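Local atomic coordinates of high-potential iron-sulfur protein (Rhodoferax fermentans, PDB entry 1HLQ), a protein that carries electrons on a high-potential [4Fe-4S] cluster, in photosynthetic electron transfer to the oxidized cytochrome bc1 complex via a membrane-bound c-type tetraheme. Residues G16-A19 with K23-K26. Sequence-based numbering, arbitrary orientation.
With SO4 (sulfate ion), chain E; SO4 (sulfate ion), chain D.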
loop_
_atom_site.group_PDB
_atom_site.type_symbol
_atom_site.label_atom_id
_atom_site.label_comp_id
_atom_site.label_asym_id
_atom_site.label_seq_id
_atom_site.Cartn_x
_atom_site.Cartn_y
_atom_site.Cartn_z
ATOM N N GLY A 16 -9.012 0.696 6.825
ATOM C CA GLY A 16 -10.437 0.578 7.122
ATOM C C GLY A 16 -11.180 -0.254 6.092
ATOM O O GLY A 16 -12.353 -0.012 5.807
ATOM N N TYR A 17 -10.516 -1.246 5.485
ATOM C CA TYR A 17 -11.169 -2.046 4.463
ATOM C C TYR A 17 -12.343 -2.845 5.017
ATOM O O TYR A 17 -12.267 -3.480 6.063
ATOM C CB TYR A 17 -10.168 -3.045 3.851
ATOM C CG TYR A 17 -10.823 -4.026 2.899
ATOM C CD1 TYR A 17 -11.074 -3.729 1.573
ATOM C CD2 TYR A 17 -11.174 -5.300 3.347
ATOM C CE1 TYR A 17 -11.722 -4.630 0.745
ATOM C CE2 TYR A 17 -11.811 -6.217 2.534
ATOM C CZ TYR A 17 -12.054 -5.886 1.218
ATOM O OH TYR A 17 -12.677 -6.779 0.372
ATOM N N VAL A 18 -13.422 -2.827 4.237
ATOM C CA VAL A 18 -14.592 -3.647 4.536
ATOM C C VAL A 18 -14.960 -4.360 3.241
ATOM O O VAL A 18 -14.858 -3.812 2.144
ATOM C CB VAL A 18 -15.801 -2.887 5.098
ATOM C CG1 VAL A 18 -15.581 -2.501 6.556
ATOM C CG2 VAL A 18 -16.120 -1.685 4.236
ATOM N N ALA A 19 -15.478 -5.591 3.376
ATOM C CA ALA A 19 -15.915 -6.336 2.221
ATOM C C ALA A 19 -17.249 -5.839 1.672
ATOM O O ALA A 19 -17.574 -6.185 0.538
ATOM C CB ALA A 19 -16.033 -7.823 2.523
ATOM N N LYS A 23 -20.993 -1.221 5.279
ATOM C CA LYS A 23 -20.529 -1.520 6.613
ATOM C C LYS A 23 -19.276 -0.738 6.950
ATOM O O LYS A 23 -18.623 -0.970 7.957
ATOM C CB LYS A 23 -20.309 -3.028 6.782
ATOM C CG LYS A 23 -21.646 -3.774 6.717
ATOM C CD LYS A 23 -21.531 -5.220 7.126
ATOM C CE LYS A 23 -22.842 -5.924 6.782
ATOM N NZ LYS A 23 -23.992 -5.239 7.431
ATOM N N ALA A 24 -18.925 0.215 6.084
ATOM C CA ALA A 24 -17.768 1.058 6.321
ATOM C C ALA A 24 -17.939 1.863 7.611
ATOM O O ALA A 24 -19.073 2.142 8.015
ATOM C CB ALA A 24 -17.556 2.024 5.160
ATOM N N ASP A 25 -16.835 2.236 8.239
ATOM C CA ASP A 25 -16.945 3.039 9.469
ATOM C C ASP A 25 -17.157 4.489 9.078
ATOM O O ASP A 25 -16.228 5.284 8.938
ATOM C CB ASP A 25 -15.705 2.853 10.317
ATOM C CG ASP A 25 -15.797 3.583 11.658
ATOM O OD1 ASP A 25 -14.896 3.285 12.460
ATOM O OD2 ASP A 25 -16.717 4.398 11.848
ATOM N N LYS A 26 -18.425 4.887 8.967
ATOM C CA LYS A 26 -18.768 6.246 8.580
ATOM C C LYS A 26 -18.409 7.268 9.654
ATOM O O LYS A 26 -18.356 8.440 9.302
ATOM C CB LYS A 26 -20.248 6.312 8.225
ATOM C CG LYS A 26 -20.658 5.591 6.943
ATOM C CD LYS A 26 -22.135 5.922 6.725
ATOM C CE LYS A 26 -22.533 5.917 5.278
ATOM N NZ LYS A 26 -21.799 6.920 4.457
HETATM S S SO4 E . -26.907 -7.254 7.486
HETATM O O1 SO4 E . -25.654 -7.253 6.662
HETATM O O2 SO4 E . -26.754 -6.282 8.619
HETATM O O3 SO4 E . -27.127 -8.624 8.042
HETATM O O4 SO4 E . -28.066 -6.851 6.624
HETATM S S SO4 D . -24.637 7.091 1.782
HETATM O O1 SO4 D . -23.733 5.982 2.226
HETATM O O2 SO4 D . -24.172 8.371 2.387
HETATM O O3 SO4 D . -26.024 6.728 2.227
HETATM O O4 SO4 D . -24.607 7.206 0.288
HETATM O O HOH W 1 -14.284 1.051 7.550
#
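The CA atoms of Val18 and Ala24 come within 6.0 Å of each other where the chain turns back beside itself within one loop, and no direct hydrogen bond joins 16-19 to 23-26. Val18 is the one that reaches across, filling the gap with its two methyls. CG2 packs over the backbone of Ala24, 3.8 Å from Ala24 CA, and meets the methyl of that residue at 4.1 Å from Val18 CG2 to Ala24 CB. CG1, turned anti to the carbonyl carbon of Val18 (chi1 -75°), lies against the peptide of Lys23, 3.7 Å from Lys23 O. A branched side chain suits this place because it covers two successive residues, and the small Ala24 lets it come close to the main chain. Cutting Val18 back to an alanine would probably strip the packing from Lys23 O and Ala24, opening a gap and leaving one water as the main link. That water donates to Gly16 O at 2.8 Å and accepts from Asp25 N at 2.9 Å, so it satisfies two backbone groups too far apart to bond directly. Lys23 and Lys26 extend outward, each bending at chi4 to reach a sulfate probably taken from the crystallisation liquor; Lys23 NZ lies 2.7 Å from O1 of its ion. Gly16, with the positive phi that glycine tolerates easily, closes helix 10-14 in a Schellman motif. Tyr17 takes no part in the packing and touches the iron-sulfur cluster instead, its OH bonded to Val63 N in strand 62-63. The contact itself lies at the surface, in the loop after helix 10-14 and before strand 51-52.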